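Local coordinates for programmed Cell Death Protein 5 Homolog (Leishmania major, PDB 6VMT) that probably binds DNA, as a small, all-helical member of the PDCD5 family, at residues 64-69 / 93-98; 72-77 / 81-86. One frame throughout, in Å; residues are numbered along the deposited sequence.

Contact 1: residues 64-69 / 93-98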
loop_
_atom_site.group_PDB
_atom_site.type_symbol
_atom_site.label_atom_id
_atom_site.label_comp_id
_atom_site.label_asym_id
_atom_site.label_seq_id
_atom_site.Cartn_x
_atom_site.Cartn_y
_atom_site.Cartn_z
ATOM N N GLN A 64 4.549 -1.073 4.774
ATOM C CA GLN A 64 3.374 -0.322 4.280
ATOM C C GLN A 64 3.643 1.179 4.362
ATOM O O GLN A 64 3.220 1.885 3.446
ATOM C CB GLN A 64 2.125 -0.708 5.065
ATOM C CG GLN A 64 1.013 0.327 4.979
ATOM C CD GLN A 64 -0.267 -0.174 5.601
ATOM O OE1 GLN A 64 -0.635 -1.338 5.456
ATOM N NE2 GLN A 64 -0.953 0.716 6.297
ATOM N N ALA A 65 4.305 1.671 5.407
ATOM C CA ALA A 65 4.599 3.124 5.543
ATOM C C ALA A 65 5.501 3.597 4.389
ATOM O O ALA A 65 5.385 4.758 3.969
ATOM C CB ALA A 65 5.205 3.434 6.889
ATOM N N VAL A 66 6.368 2.727 3.881
ATOM C CA VAL A 66 7.314 3.059 2.777
ATOM C C VAL A 66 6.521 3.145 1.471
ATOM O O VAL A 66 6.621 4.173 0.800
ATOM C CB VAL A 66 8.448 2.018 2.708
ATOM C CG1 VAL A 66 9.131 1.995 1.355
ATOM C CG2 VAL A 66 9.467 2.252 3.805
ATOM N N GLU A 67 5.790 2.079 1.134
ATOM C CA GLU A 67 4.912 1.981 -0.049
ATOM C C GLU A 67 4.050 3.243 -0.105
ATOM O O GLU A 67 4.060 3.908 -1.119
ATOM C CB GLU A 67 4.088 0.699 0.041
ATOM C CG GLU A 67 4.877 -0.608 -0.131
ATOM C CD GLU A 67 4.018 -1.882 -0.044
ATOM O OE1 GLU A 67 2.788 -1.772 0.219
ATOM O OE2 GLU A 67 4.555 -3.003 -0.230
ATOM N N MET A 68 3.408 3.646 0.980
ATOM C CA MET A 68 2.629 4.917 0.995
ATOM C C MET A 68 3.534 6.042 0.533
ATOM O O MET A 68 3.100 6.890 -0.199
ATOM C CB MET A 68 2.125 5.304 2.391
ATOM C CG MET A 68 0.716 4.773 2.745
ATOM S SD MET A 68 0.252 4.977 4.529
ATOM C CE MET A 68 0.100 6.761 4.629
ATOM N N HIS A 69 4.718 6.128 1.100
ATOM C CA HIS A 69 5.621 7.276 0.878
ATOM C C HIS A 69 6.095 7.250 -0.569
ATOM O O HIS A 69 6.051 8.300 -1.206
ATOM C CB HIS A 69 6.820 7.242 1.820
ATOM C CG HIS A 69 7.776 8.359 1.564
ATOM N ND1 HIS A 69 7.516 9.668 1.958
ATOM C CD2 HIS A 69 8.953 8.381 0.918
ATOM C CE1 HIS A 69 8.513 10.438 1.587
ATOM N NE2 HIS A 69 9.403 9.665 0.944
ATOM N N GLY A 93 14.809 1.398 7.105
ATOM C CA GLY A 93 15.507 1.854 8.314
ATOM C C GLY A 93 14.912 3.135 8.861
ATOM O O GLY A 93 14.700 3.198 10.049
ATOM N N GLN A 94 14.655 4.137 8.031
ATOM C CA GLN A 94 14.215 5.467 8.512
ATOM C C GLN A 94 12.868 5.350 9.220
ATOM O O GLN A 94 12.622 6.141 10.133
ATOM C CB GLN A 94 14.069 6.447 7.354
ATOM C CG GLN A 94 15.391 6.914 6.756
ATOM C CD GLN A 94 15.250 8.210 5.988
ATOM O OE1 GLN A 94 15.103 9.279 6.577
ATOM N NE2 GLN A 94 15.298 8.135 4.664
ATOM N N MET A 95 11.987 4.457 8.769
ATOM C CA MET A 95 10.634 4.362 9.364
ATOM C C MET A 95 10.833 3.595 10.669
ATOM O O MET A 95 10.512 4.170 11.732
ATOM C CB MET A 95 9.574 3.707 8.456
ATOM C CG MET A 95 9.416 4.354 7.043
ATOM S SD MET A 95 8.773 6.082 6.880
ATOM C CE MET A 95 8.772 6.330 5.101
ATOM N N ALA A 96 11.443 2.407 10.616
ATOM C CA ALA A 96 11.803 1.639 11.836
ATOM C C ALA A 96 12.304 2.614 12.901
ATOM O O ALA A 96 11.820 2.636 14.033
ATOM C CB ALA A 96 12.874 0.627 11.544
ATOM N N ASN A 97 13.259 3.428 12.503
ATOM C CA ASN A 97 13.949 4.349 13.417
ATOM C C ASN A 97 12.953 5.317 14.038
ATOM O O ASN A 97 13.050 5.557 15.237
ATOM C CB ASN A 97 15.047 5.106 12.700
ATOM C CG ASN A 97 16.027 5.571 13.727
ATOM O OD1 ASN A 97 16.395 4.787 14.606
ATOM N ND2 ASN A 97 16.335 6.851 13.679
ATOM N N GLN A 98 12.043 5.851 13.230
ATOM C CA GLN A 98 11.055 6.873 13.657
ATOM C C GLN A 98 9.918 6.206 14.432
ATOM O O GLN A 98 9.310 6.906 15.233
ATOM C CB GLN A 98 10.526 7.619 12.443
ATOM C CG GLN A 98 10.403 9.107 12.692
ATOM C CD GLN A 98 11.717 9.740 13.080
ATOM O OE1 GLN A 98 12.773 9.420 12.531
ATOM N NE2 GLN A 98 11.652 10.664 14.028
#
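Met95 reaches from helix 85-103 to helix 46-75 and meets Ala65, Val66 and His69 there, so a single thioether chain supplies the whole of one side of this contact. The middle of the methionine chain serves Val66 and Ala65: Met95 CG lies 3.9 Å from Val66 CG2, where the two side chains cross at a slant, and 4.3 Å from Ala65 CB, a looser approach. Val66 offers that methyl because CG2 stands beside its own backbone N with CG1 anti to it (chi1 159°). The chain of Met95 then bends at chi2 (-66°), and past the sulfur the terminal methyl, CE, is carried to the next turn of the helix, 3.9 Å from CB of His69. Met95 and His69 cross at roughly a right angle, and the methyl meets the root of the histidine, with His69 CG 4.2 Å from Met95 CE.

The two helices belong to the compact helical bundle of the PDCD5 fold. Their local axes come no nearer than 10.0 Å and run at 122° to each other, closer to antiparallel than to parallel. Met95 spans this spacing, and from segment 93-98 it is the residue that touches. Val66, the buried residue of the four, also packs on Leu52, from the early part of the range 46-75, and on Leu91 and Leu92 of helix 85-103.

One polar atom takes part, through van der Waals contact: Ala65 O is 3.9 Å from Met95 CE. That carbonyl is already engaged within its helix, accepting the backbone hydrogen bond from His69 N at 3.2 Å, while the methionine methyl lies against it.

Contact 2: residues 72-77 / 81-86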
loop_
_atom_site.group_PDB
_atom_site.type_symbol
_atom_site.label_atom_id
_atom_site.label_comp_id
_atom_site.label_asym_id
_atom_site.label_seq_id
_atom_site.Cartn_x
_atom_site.Cartn_y
_atom_site.Cartn_z
ATOM N N GLN A 72 3.174 8.393 -2.930
ATOM C CA GLN A 72 2.876 9.852 -2.867
ATOM C C GLN A 72 4.057 10.592 -3.494
ATOM O O GLN A 72 3.815 11.519 -4.249
ATOM C CB GLN A 72 2.500 10.346 -1.457
ATOM C CG GLN A 72 3.641 10.425 -0.448
ATOM C CD GLN A 72 4.473 11.696 -0.431
ATOM O OE1 GLN A 72 4.002 12.793 -0.721
ATOM N NE2 GLN A 72 5.738 11.565 -0.055
ATOM N N ALA A 73 5.290 10.131 -3.268
ATOM C CA ALA A 73 6.542 10.821 -3.644
ATOM C C ALA A 73 6.766 10.797 -5.153
ATOM O O ALA A 73 7.112 11.825 -5.719
ATOM C CB ALA A 73 7.671 10.128 -2.960
ATOM N N VAL A 74 6.702 9.618 -5.755
ATOM C CA VAL A 74 6.844 9.429 -7.224
ATOM C C VAL A 74 5.675 10.165 -7.925
ATOM O O VAL A 74 5.904 11.058 -8.786
ATOM C CB VAL A 74 6.895 7.928 -7.539
ATOM C CG1 VAL A 74 7.031 7.667 -9.016
ATOM C CG2 VAL A 74 8.029 7.237 -6.811
ATOM N N GLN A 75 4.435 9.900 -7.527
ATOM C CA GLN A 75 3.268 10.572 -8.148
ATOM C C GLN A 75 3.443 12.092 -8.228
ATOM O O GLN A 75 2.895 12.660 -9.186
ATOM C CB GLN A 75 2.018 10.227 -7.370
ATOM C CG GLN A 75 1.423 8.922 -7.836
ATOM C CD GLN A 75 0.191 8.655 -7.029
ATOM O OE1 GLN A 75 -0.107 9.430 -6.123
ATOM N NE2 GLN A 75 -0.464 7.531 -7.315
ATOM N N ARG A 76 4.200 12.710 -7.304
ATOM C CA ARG A 76 4.418 14.188 -7.221
ATOM C C ARG A 76 5.775 14.591 -7.819
ATOM O O ARG A 76 6.087 15.794 -7.777
ATOM C CB ARG A 76 4.317 14.670 -5.763
ATOM C CG ARG A 76 2.911 14.594 -5.177
ATOM C CD ARG A 76 2.750 14.750 -3.668
ATOM N NE ARG A 76 1.365 14.445 -3.295
ATOM C CZ ARG A 76 0.863 14.425 -2.054
ATOM N NH1 ARG A 76 1.623 14.696 -1.003
ATOM N NH2 ARG A 76 -0.413 14.124 -1.870
ATOM N N GLY A 77 6.563 13.651 -8.351
ATOM C CA GLY A 77 7.887 13.942 -8.947
ATOM C C GLY A 77 8.968 14.261 -7.913
ATOM O O GLY A 77 10.018 14.786 -8.304
ATOM N N PRO A 81 11.583 7.351 -10.220
ATOM C CA PRO A 81 11.376 5.930 -10.455
ATOM C C PRO A 81 12.314 5.445 -11.547
ATOM O O PRO A 81 12.726 6.231 -12.387
ATOM C CB PRO A 81 9.924 5.838 -10.905
ATOM C CG PRO A 81 9.630 7.177 -11.525
ATOM C CD PRO A 81 10.543 8.173 -10.844
ATOM N N PRO A 82 12.681 4.146 -11.578
ATOM C CA PRO A 82 12.250 3.172 -10.586
ATOM C C PRO A 82 13.197 3.236 -9.384
ATOM O O PRO A 82 14.385 3.475 -9.547
ATOM C CB PRO A 82 12.384 1.856 -11.338
ATOM C CG PRO A 82 13.647 2.080 -12.132
ATOM C CD PRO A 82 13.603 3.542 -12.547
ATOM N N VAL A 83 12.630 3.036 -8.203
ATOM C CA VAL A 83 13.307 3.251 -6.900
ATOM C C VAL A 83 14.095 1.980 -6.592
ATOM O O VAL A 83 13.494 0.878 -6.606
ATOM C CB VAL A 83 12.234 3.596 -5.852
ATOM C CG1 VAL A 83 12.735 3.619 -4.437
ATOM C CG2 VAL A 83 11.565 4.904 -6.179
ATOM N N SER A 84 15.403 2.134 -6.351
ATOM C CA SER A 84 16.411 1.057 -6.144
ATOM C C SER A 84 16.161 0.327 -4.824
ATOM O O SER A 84 15.670 0.987 -3.913
ATOM C CB SER A 84 17.781 1.671 -6.136
ATOM O OG SER A 84 17.880 2.646 -5.103
ATOM N N ASP A 85 16.559 -0.949 -4.701
ATOM C CA ASP A 85 16.590 -1.719 -3.419
ATOM C C ASP A 85 17.329 -0.913 -2.343
ATOM O O ASP A 85 16.880 -0.884 -1.191
ATOM C CB ASP A 85 17.281 -3.072 -3.610
ATOM C CG ASP A 85 17.480 -3.893 -2.341
ATOM O OD1 ASP A 85 16.470 -4.216 -1.702
ATOM O OD2 ASP A 85 18.648 -4.219 -2.011
ATOM N N ASP A 86 18.426 -0.269 -2.736
ATOM C CA ASP A 86 19.302 0.549 -1.859
ATOM C C ASP A 86 18.465 1.662 -1.219
ATOM O O ASP A 86 18.620 1.903 -0.033
ATOM C CB ASP A 86 20.507 1.082 -2.646
ATOM C CG ASP A 86 21.118 0.109 -3.659
ATOM O OD1 ASP A 86 20.362 -0.428 -4.520
ATOM O OD2 ASP A 86 22.354 -0.098 -3.602
#
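This is a small apolar contact across the turn between helix 46-75 and helix 85-103, where the end of the first helix meets the extended segment that leads into the second. Val74, on the last turn, carries one side of it; Pro81 and Val83 carry the other. The valine divides its two methyls between them. Val74 CG1 sits against the proline ring, closest to Pro81 CG at 3.6 Å and somewhat farther from Pro81 CB at 3.9 Å, with the two side chains crossing at an angle. The other branch, Val74 CG2, comes to 4.3 Å from Val83 CG2, a lighter touch. With chi1 at 180°, CG1 lies anti to the backbone N of Val74 and CG2 beside it, a rotation that turns CG1 to the proline and CG2 to Val83.

Gly77 leaves the helix with positive phi (73°) in a Schellman motif, and its N bonds to Val74 O at 2.7 Å. On the far side a cis peptide joins Pro81 to Pro82; the side chains of Pro81 and Val83 leave the backbone toward segment 72-77, that of Pro82 away from it. Ser84 is the N-cap of helix 85-103, its side chain capping a backbone N just past the segment and its OG hydrogen-bonded to Thr87 OG1. Beyond the two segments, Phe43 of helix 12-43 and Met79 of the connecting loop pack on Val74, and the backbone of Val83 bonds to Phe43 and Ser45, tying the extended segment to the end of helix 12-43.

Between the two segments the contact consists of methyl and ring carbons, so its hold is by dispersion and the burial of apolar surface, with little directional preference.

How the contacts relate
Both contacts join helix 46-75 to the part of the chain that forms or leads into helix 85-103, and contact 2 is nested within the loop that contact 1 closes; their centres lie 13 Å apart. Neither is fully enclosed: each is partly buried, with one buried residue, Val66 in contact 1 and Val83 in contact 2. Contact 1 sets helix against helix well away from the turn and depends on a long, flexible methionine, with a histidine among its partners. Contact 2 packs a helix end against extended chain, using the shorter, stiffer side chains of valine and proline. It also buries less surface, 107 against 157 Å².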